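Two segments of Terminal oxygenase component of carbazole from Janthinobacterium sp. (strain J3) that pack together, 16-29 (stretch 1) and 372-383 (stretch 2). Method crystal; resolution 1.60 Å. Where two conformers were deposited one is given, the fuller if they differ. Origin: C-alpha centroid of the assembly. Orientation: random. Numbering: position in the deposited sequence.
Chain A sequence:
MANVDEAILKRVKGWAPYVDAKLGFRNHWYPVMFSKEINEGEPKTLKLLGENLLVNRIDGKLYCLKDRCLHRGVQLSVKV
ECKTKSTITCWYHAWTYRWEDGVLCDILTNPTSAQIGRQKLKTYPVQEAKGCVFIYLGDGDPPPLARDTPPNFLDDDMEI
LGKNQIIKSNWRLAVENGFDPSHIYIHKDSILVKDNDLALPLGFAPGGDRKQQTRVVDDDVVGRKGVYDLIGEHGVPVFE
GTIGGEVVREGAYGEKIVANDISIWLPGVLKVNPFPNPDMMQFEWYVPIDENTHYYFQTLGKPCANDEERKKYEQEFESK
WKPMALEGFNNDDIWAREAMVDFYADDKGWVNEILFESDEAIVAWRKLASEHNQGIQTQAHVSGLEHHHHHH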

ATOM      1  N   ALA A  16      14.437 -25.772  -4.196  1.00 16.66           N
ATOM      2  CA  ALA A  16      13.048 -25.290  -4.176  1.00 14.68           C
ATOM      3  C   ALA A  16      12.586 -25.023  -2.741  1.00 15.22           C
ATOM      4  O   ALA A  16      11.900 -24.024  -2.526  1.00 15.55           O
ATOM      5  N   PRO A  17      12.935 -25.836  -1.719  1.00 15.04           N
ATOM      6  CA  PRO A  17      12.462 -25.552  -0.353  1.00 15.05           C
ATOM      7  C   PRO A  17      13.000 -24.203   0.151  1.00 13.59           C
ATOM      8  O   PRO A  17      12.275 -23.474   0.790  1.00 13.84           O
ATOM      9  N   TYR A  18      14.228 -23.904  -0.199  1.00 12.76           N
ATOM     10  CA  TYR A  18      14.858 -22.591   0.172  1.00 13.22           C
ATOM     11  C   TYR A  18      14.080 -21.448  -0.459  1.00 14.86           C
ATOM     12  O   TYR A  18      13.843 -20.434   0.217  1.00 14.80           O
ATOM     13  N   VAL A  19      13.729 -21.561  -1.750  1.00 14.96           N
ATOM     14  CA  VAL A  19      12.924 -20.514  -2.438  1.00 15.10           C
ATOM     15  C   VAL A  19      11.534 -20.423  -1.811  1.00 14.61           C
ATOM     16  O   VAL A  19      10.956 -19.317  -1.726  1.00 15.07           O
ATOM     17  N   ASP A  20      10.983 -21.525  -1.298  1.00 13.71           N
ATOM     18  CA  ASP A  20       9.670 -21.462  -0.650  1.00 14.30           C
ATOM     19  C   ASP A  20       9.765 -20.767   0.719  1.00 13.88           C
ATOM     20  O   ASP A  20       8.709 -20.308   1.258  1.00 14.36           O
ATOM     21  N   ALA A  21      10.946 -20.727   1.318  1.00 13.98           N
ATOM     22  CA  ALA A  21      11.108 -20.336   2.741  1.00 12.30           C
ATOM     23  C   ALA A  21      11.159 -18.808   2.933  1.00 11.97           C
ATOM     24  O   ALA A  21      12.041 -18.292   3.621  1.00 11.59           O
ATOM     25  N   LYS A  22      10.163 -18.105   2.392  1.00 13.89           N
ATOM     26  CA  LYS A  22      10.036 -16.639   2.435  1.00 14.82           C
ATOM     27  C   LYS A  22       9.955 -16.133   3.878  1.00 15.03           C
ATOM     28  O   LYS A  22      10.496 -15.035   4.175  1.00 13.17           O
ATOM     29  N   LEU A  23       9.343 -16.907   4.783  1.00 13.68           N
ATOM     30  CA  LEU A  23       9.201 -16.533   6.215  1.00 15.44           C
ATOM     31  C   LEU A  23      10.273 -17.165   7.099  1.00 13.99           C
ATOM     32  O   LEU A  23      10.193 -16.976   8.338  1.00 15.87           O
ATOM     33  N   GLY A  24      11.257 -17.860   6.545  1.00 12.47           N
ATOM     34  CA  GLY A  24      12.287 -18.553   7.313  1.00 11.58           C
ATOM     35  C   GLY A  24      11.912 -19.982   7.654  1.00 11.80           C
ATOM     36  O   GLY A  24      10.834 -20.477   7.280  1.00 11.70           O
ATOM     37  N   PHE A  25      12.759 -20.594   8.438  1.00 12.13           N
ATOM     38  CA  PHE A  25      12.661 -22.019   8.824  1.00 11.43           C
ATOM     39  C   PHE A  25      12.136 -22.103  10.242  1.00 11.44           C
ATOM     40  O   PHE A  25      12.759 -21.594  11.202  1.00 12.54           O
ATOM     41  N   ARG A  26      11.045 -22.838  10.403  1.00 11.69           N
ATOM     42  CA  ARG A  26      10.478 -23.160  11.708  1.00 11.73           C
ATOM     43  C   ARG A  26      11.352 -24.226  12.385  1.00 12.07           C
ATOM     44  O   ARG A  26      12.093 -24.911  11.686  1.00 12.30           O
ATOM     45  N   ASN A  27      11.256 -24.325  13.705  1.00 11.62           N
ATOM     46  CA  ASN A  27      11.926 -25.351  14.528  1.00 11.85           C
ATOM     47  C   ASN A  27      13.438 -25.098  14.573  1.00 11.68           C
ATOM     48  O   ASN A  27      14.224 -26.052  14.583  1.00 12.04           O
ATOM     49  N   HIS A  28      13.868 -23.821  14.668  1.00 10.34           N
ATOM     50  CA  HIS A  28      15.240 -23.427  14.987  1.00 10.21           C
ATOM     51  C   HIS A  28      15.204 -22.318  16.040  1.00 10.30           C
ATOM     52  O   HIS A  28      14.173 -21.667  16.203  1.00 11.06           O
ATOM     53  N   TRP A  29      16.319 -22.163  16.702  1.00 10.72           N
ATOM     54  CA  TRP A  29      16.640 -21.058  17.601  1.00 10.93           C
ATOM     55  C   TRP A  29      17.018 -19.833  16.774  1.00 10.99           C
ATOM     56  O   TRP A  29      17.810 -19.983  15.851  1.00 11.04           O
ATOM     57  N   HIS A 372      18.384 -29.461   4.903  1.00 15.45           N
ATOM     58  CA  HIS A 372      18.660 -29.644   6.347  1.00 15.71           C
ATOM     59  C   HIS A 372      17.850 -28.716   7.243  1.00 15.27           C
ATOM     60  O   HIS A 372      18.004 -28.833   8.445  1.00 16.57           O
ATOM     61  N   ASN A 373      16.990 -27.866   6.688  1.00 14.86           N
ATOM     62  CA  ASN A 373      16.082 -27.020   7.512  1.00 15.04           C
ATOM     63  C   ASN A 373      15.121 -27.910   8.311  1.00 14.33           C
ATOM     64  O   ASN A 373      14.794 -29.036   7.862  1.00 15.16           O
ATOM     65  N   GLN A 374      14.669 -27.430   9.454  1.00 14.11           N
ATOM     66  CA  GLN A 374      13.748 -28.202  10.326  1.00 14.62           C
ATOM     67  C   GLN A 374      12.286 -27.839  10.085  1.00 14.11           C
ATOM     68  O   GLN A 374      11.423 -28.249  10.884  1.00 16.03           O
ATOM     69  N   GLY A 375      11.964 -27.151   9.000  1.00 15.09           N
ATOM     70  CA  GLY A 375      10.582 -26.876   8.638  1.00 14.62           C
ATOM     71  C   GLY A 375      10.439 -25.545   7.923  1.00 14.77           C
ATOM     72  O   GLY A 375      11.193 -24.610   8.244  1.00 15.82           O
ATOM     73  N   ILE A 376       9.475 -25.451   7.027  0.51 14.06           N
ATOM     74  CA  ILE A 376       9.178 -24.184   6.293  0.51 14.22           C
ATOM     75  C   ILE A 376       8.022 -23.476   6.991  0.51 13.46           C
ATOM     76  O   ILE A 376       6.876 -23.978   7.013  0.51 14.17           O
ATOM     77  N   GLN A 377       8.309 -22.287   7.511  1.00 12.77           N
ATOM     78  CA  GLN A 377       7.250 -21.475   8.141  1.00 12.20           C
ATOM     79  C   GLN A 377       6.285 -21.006   7.068  1.00 13.33           C
ATOM     80  O   GLN A 377       6.730 -20.533   5.974  1.00 13.11           O
ATOM     81  N   THR A 378       4.997 -21.093   7.359  1.00 13.83           N
ATOM     82  CA  THR A 378       3.954 -20.689   6.387  1.00 15.44           C
ATOM     83  C   THR A 378       2.935 -19.766   7.050  1.00 17.33           C
ATOM     84  O   THR A 378       2.966 -19.579   8.259  1.00 15.69           O
ATOM     85  N   GLN A 379       2.146 -19.123   6.212  1.00 18.90           N
ATOM     86  CA  GLN A 379       1.111 -18.175   6.676  1.00 20.72           C
ATOM     87  C   GLN A 379       0.137 -18.976   7.540  1.00 20.41           C
ATOM     88  O   GLN A 379      -0.452 -18.394   8.476  1.00 20.60           O
ATOM     89  N   ALA A 380      -0.011 -20.283   7.323  1.00 19.88           N
ATOM     90  CA  ALA A 380      -0.852 -21.136   8.177  1.00 22.62           C
ATOM     91  C   ALA A 380      -0.304 -21.150   9.615  1.00 20.78           C
ATOM     92  O   ALA A 380      -1.097 -21.130  10.532  1.00 22.35           O
ATOM     93  N   HIS A 381       1.019 -21.202   9.822  1.00 17.26           N
ATOM     94  CA  HIS A 381       1.574 -21.148  11.177  1.00 17.30           C
ATOM     95  C   HIS A 381       1.255 -19.774  11.770  1.00 17.18           C
ATOM     96  O   HIS A 381       0.959 -19.674  12.977  1.00 20.74           O
ATOM     97  N   VAL A 382       1.355 -18.736  10.968  1.00 16.94           N
ATOM     98  CA  VAL A 382       1.188 -17.341  11.448  1.00 18.50           C
ATOM     99  C   VAL A 382      -0.262 -17.137  11.878  1.00 21.65           C
ATOM    100  O   VAL A 382      -0.490 -16.537  12.959  1.00 22.86           O
ATOM    101  N   SER A 383      -1.202 -17.524  11.028  1.00 25.25           N
ATOM    102  CA  SER A 383      -2.654 -17.386  11.337  1.00 35.73           C
ATOM    103  C   SER A 383      -3.236 -18.767  11.646  1.00 46.51           C
ATOM    104  O   SER A 383      -3.382 -19.100  12.851  1.00 53.08           O
TER

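The two stretches, with at least 345 positions in sequence separating any two residues that touch, meet at a single backbone bridge between Phe25 and Ile376. Gln377 N donates to Gly24 O (3.1 Å), and Arg26 N makes a weak bond to Gly375 O (2.8 Å). Side chains fill the space around this backbone contact.

At one end, Ile376 starts from a CA-to-CB bond that points away, yet its m, t rotamer brings the tip back. Ile376 CD1 reaches Pro17 CB at 3.9 Å, its CG1 lies 4.4 Å from Ala21 CB, and its CG2 is 4.0 Å from Asp20 OD2. The small methyl of Ala21 and the compact ring of Pro17 leave a shallow hollow that a branched aliphatic chain fills well. The Phe25 ring, chi1 m, borders the same hollow, its CE1 4.4 Å from Ile376 CG1. Over one face of this ring sits Asn373 CB, 3.4 Å from the centroid, so a flat aromatic surface receives a methylene. Asn373, in the p rotamer, turns its OD1 back to accept from Gly375 N at 2.9 Å.

Glycine suits both Gly24 and Gly375, because at their backbone angles a CB would jam against the preceding carbonyl; at Gly375 it would also crowd Asn27 ND2. Asn27 points toward the other stretch in the m rotamer, and its ND2 donates to Gln374 O at 3.0 Å, while Asn27 CB packs against Gln374 CB at 3.7 Å. His28, also m, presents its ring edge: NE2 accepts from Gln374 N at 3.0 Å, so an imidazole nitrogen satisfies a loop amide.

Beyond the bridge, Arg26 extends with chi1 to chi3 all t. Its CD lies over the His381 ring, 3.8 Å from the centroid, and its NH1 donates to Gln377 OE1 at 2.8 Å. The long chain thus offers a methylene to an aromatic face and charge to an amide oxygen. His381 is held in turn by Thr378 N, which donates to its ND1 at 3.0 Å.

Leu23, rotamer m, t, is the main apolar bump here. Its CB meets Gln377 CG at 3.8 Å, and its CD1 enters a hollow lined by Thr378 C (3.9 Å), Gln379 NE2 (4.0 Å) and Val382 CG2 (4.1 Å). Water 1 fills a remaining polar gap, accepting from Leu23 N (2.9 Å) and donating to Gly24 O (2.8 Å) and Gln377 O (2.7 Å).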

ATOM      1  CB  ALA A  16      12.113 -26.259  -4.854  1.00 16.43           C
ATOM      2  CB  PRO A  17      12.993 -26.718   0.481  1.00 16.06           C
ATOM      3  CG  PRO A  17      13.096 -27.861  -0.558  1.00 17.09           C
ATOM      4  CD  PRO A  17      13.616 -27.148  -1.796  1.00 16.26           C
ATOM      5  CB  TYR A  18      16.298 -22.578  -0.281  1.00 13.15           C
ATOM      6  CG  TYR A  18      17.011 -21.277  -0.022  1.00 13.91           C
ATOM      7  CD1 TYR A  18      17.420 -20.925   1.237  1.00 13.52           C
ATOM      8  CD2 TYR A  18      17.232 -20.401  -1.051  1.00 14.48           C
ATOM      9  CE1 TYR A  18      18.116 -19.733   1.442  1.00 14.07           C
ATOM     10  CE2 TYR A  18      17.925 -19.226  -0.875  1.00 13.64           C
ATOM     11  CZ  TYR A  18      18.394 -18.896   0.368  1.00 13.65           C
ATOM     12  OH  TYR A  18      19.185 -17.797   0.585  1.00 12.69           O
ATOM     13  CB  VAL A  19      12.877 -20.775  -3.953  1.00 15.26           C
ATOM     14  CG1 VAL A  19      11.899 -19.832  -4.593  1.00 16.98           C
ATOM     15  CG2 VAL A  19      14.261 -20.649  -4.525  1.00 18.24           C
ATOM     16  CB  ASP A  20       9.119 -22.874  -0.462  1.00 15.19           C
ATOM     17  CG  ASP A  20       7.635 -22.905  -0.284  1.00 17.87           C
ATOM     18  OD1 ASP A  20       6.965 -22.071  -0.900  1.00 18.06           O
ATOM     19  OD2 ASP A  20       7.176 -23.853   0.390  1.00 22.35           O
ATOM     20  CB  ALA A  21      12.242 -21.082   3.372  1.00 12.56           C
ATOM     21  CB  LYS A  22       8.817 -16.239   1.594  1.00 17.93           C
ATOM     22  CG  LYS A  22       8.607 -14.747   1.471  1.00 26.32           C
ATOM     23  CD  LYS A  22       7.404 -14.460   0.615  1.00 27.81           C
ATOM     24  CE  LYS A  22       7.581 -15.031  -0.772  1.00 31.34           C
ATOM     25  NZ  LYS A  22       6.966 -14.113  -1.759  1.00 31.60           N
ATOM     26  CB  LEU A  23       7.816 -16.972   6.711  1.00 16.28           C
ATOM     27  CG  LEU A  23       6.662 -16.084   6.314  1.00 21.03           C
ATOM     28  CD1 LEU A  23       5.345 -16.784   6.635  1.00 24.35           C
ATOM     29  CD2 LEU A  23       6.743 -14.718   7.013  1.00 23.71           C
ATOM     30  CB  PHE A  25      14.019 -22.694   8.665  1.00 12.60           C
ATOM     31  CG  PHE A  25      14.492 -22.685   7.236  1.00 12.15           C
ATOM     32  CD1 PHE A  25      13.727 -23.238   6.208  1.00 13.05           C
ATOM     33  CD2 PHE A  25      15.762 -22.213   6.947  1.00 12.19           C
ATOM     34  CE1 PHE A  25      14.236 -23.299   4.911  1.00 13.23           C
ATOM     35  CE2 PHE A  25      16.259 -22.305   5.651  1.00 13.36           C
ATOM     36  CZ  PHE A  25      15.477 -22.798   4.626  1.00 13.80           C
ATOM     37  CB  ARG A  26       9.012 -23.564  11.575  1.00 12.09           C
ATOM     38  CG  ARG A  26       8.255 -23.636  12.892  1.00 12.76           C
ATOM     39  CD  ARG A  26       6.791 -23.979  12.625  1.00 12.85           C
ATOM     40  NE  ARG A  26       6.076 -23.937  13.874  1.00 13.27           N
ATOM     41  CZ  ARG A  26       5.688 -22.803  14.471  1.00 12.38           C
ATOM     42  NH1 ARG A  26       5.746 -21.643  13.819  1.00 12.49           N
ATOM     43  NH2 ARG A  26       5.102 -22.873  15.650  1.00 14.12           N
ATOM     44  CB  ASN A  27      11.533 -26.747  14.018  1.00 12.64           C
ATOM     45  CG  ASN A  27      10.040 -26.925  14.028  1.00 12.55           C
ATOM     46  OD1 ASN A  27       9.417 -26.684  15.053  1.00 15.31           O
ATOM     47  ND2 ASN A  27       9.426 -27.290  12.910  1.00 15.88           N
ATOM     48  CB  HIS A  28      16.017 -22.926  13.756  1.00  9.93           C
ATOM     49  CG  HIS A  28      16.215 -23.904  12.656  1.00 10.49           C
ATOM     50  ND1 HIS A  28      17.374 -24.610  12.529  1.00 11.00           N
ATOM     51  CD2 HIS A  28      15.418 -24.272  11.642  1.00 11.82           C
ATOM     52  CE1 HIS A  28      17.240 -25.395  11.450  1.00 11.22           C
ATOM     53  NE2 HIS A  28      16.083 -25.203  10.871  1.00 11.07           N
ATOM     54  CB  TRP A  29      17.787 -21.431  18.521  1.00 11.22           C
ATOM     55  CG  TRP A  29      17.493 -22.492  19.528  1.00 12.61           C
ATOM     56  CD1 TRP A  29      17.841 -23.808  19.452  1.00 13.82           C
ATOM     57  CD2 TRP A  29      16.869 -22.300  20.805  1.00 11.79           C
ATOM     58  NE1 TRP A  29      17.446 -24.461  20.583  1.00 14.94           N
ATOM     59  CE2 TRP A  29      16.900 -23.564  21.445  1.00 12.87           C
ATOM     60  CE3 TRP A  29      16.314 -21.215  21.484  1.00 12.55           C
ATOM     61  CZ2 TRP A  29      16.343 -23.760  22.701  1.00 13.86           C
ATOM     62  CZ3 TRP A  29      15.826 -21.396  22.745  1.00 12.60           C
ATOM     63  CH2 TRP A  29      15.836 -22.652  23.344  1.00 14.07           C
ATOM     64  CB  HIS A 372      20.136 -29.502   6.633  1.00 16.89           C
ATOM     65  CG  HIS A 372      20.944 -30.605   6.063  1.00 22.07           C
ATOM     66  ND1 HIS A 372      20.857 -31.897   6.546  1.00 21.76           N
ATOM     67  CD2 HIS A 372      21.844 -30.605   5.044  1.00 24.65           C
ATOM     68  CE1 HIS A 372      21.714 -32.657   5.856  1.00 22.97           C
ATOM     69  NE2 HIS A 372      22.313 -31.887   4.910  1.00 25.23           N
ATOM     70  CB  ASN A 373      15.327 -26.024   6.660  1.00 14.53           C
ATOM     71  CG  ASN A 373      14.205 -26.662   5.869  1.00 15.37           C
ATOM     72  OD1 ASN A 373      13.095 -26.845   6.380  1.00 16.48           O
ATOM     73  ND2 ASN A 373      14.463 -26.922   4.593  1.00 14.99           N
ATOM     74  CB  GLN A 374      14.159 -28.034  11.788  1.00 14.64           C
ATOM     75  CG  GLN A 374      15.577 -28.511  12.074  1.00 15.96           C
ATOM     76  CD  GLN A 374      15.695 -30.021  12.091  1.00 22.15           C
ATOM     77  OE1 GLN A 374      14.713 -30.706  12.210  1.00 24.93           O
ATOM     78  NE2 GLN A 374      16.894 -30.554  11.955  1.00 25.94           N
ATOM     79  CB  ILE A 376       8.931 -24.437   4.799  0.51 14.99           C
ATOM     80  CG1 ILE A 376      10.237 -24.913   4.161  0.51 15.57           C
ATOM     81  CG2 ILE A 376       8.361 -23.207   4.115  0.51 15.54           C
ATOM     82  CD1 ILE A 376      10.090 -25.486   2.794  0.51 16.29           C
ATOM     83  CB  GLN A 377       7.885 -20.288   8.867  1.00 10.78           C
ATOM     84  CG  GLN A 377       6.863 -19.343   9.460  1.00 10.57           C
ATOM     85  CD  GLN A 377       6.380 -19.787  10.824  1.00 11.78           C
ATOM     86  OE1 GLN A 377       6.520 -20.967  11.186  1.00 12.43           O
ATOM     87  NE2 GLN A 377       5.845 -18.872  11.623  1.00 11.39           N
ATOM     88  CB  THR A 378       3.207 -21.913   5.830  1.00 16.99           C
ATOM     89  OG1 THR A 378       2.328 -22.369   6.856  1.00 17.32           O
ATOM     90  CG2 THR A 378       4.134 -23.021   5.389  1.00 20.62           C
ATOM     91  CB  GLN A 379       0.474 -17.426   5.493  1.00 23.79           C
ATOM     92  CG  GLN A 379       1.023 -16.027   5.261  1.00 29.83           C
ATOM     93  CD  GLN A 379       1.049 -15.119   6.466  1.00 30.45           C
ATOM     94  OE1 GLN A 379       0.086 -14.991   7.243  1.00 40.70           O
ATOM     95  NE2 GLN A 379       2.166 -14.439   6.615  1.00 36.75           N
ATOM     96  CB  ALA A 380      -0.973 -22.548   7.617  1.00 24.17           C
ATOM     97  CB  HIS A 381       3.078 -21.368  11.155  1.00 16.51           C
ATOM     98  CG  HIS A 381       3.491 -22.736  10.704  1.00 17.52           C
ATOM     99  ND1 HIS A 381       3.993 -23.002   9.418  1.00 16.55           N
ATOM    100  CD2 HIS A 381       3.520 -23.908  11.386  1.00 17.58           C
ATOM    101  CE1 HIS A 381       4.287 -24.291   9.349  1.00 18.30           C
ATOM    102  NE2 HIS A 381       4.023 -24.871  10.561  1.00 17.18           N
ATOM    103  CB  VAL A 382       1.601 -16.317  10.398  1.00 18.77           C
ATOM    104  CG1 VAL A 382       1.346 -14.919  10.904  1.00 20.07           C
ATOM    105  CG2 VAL A 382       3.065 -16.482  10.011  1.00 17.22           C
ATOM    106  CB  SER A 383      -3.359 -16.706  10.219  1.00 41.95           C
ATOM    107  OG  SER A 383      -2.599 -15.587   9.800  1.00 41.32           O
TER
HETATM  108  O   HOH W   1       9.173 -19.771   5.152  1.00 13.33           O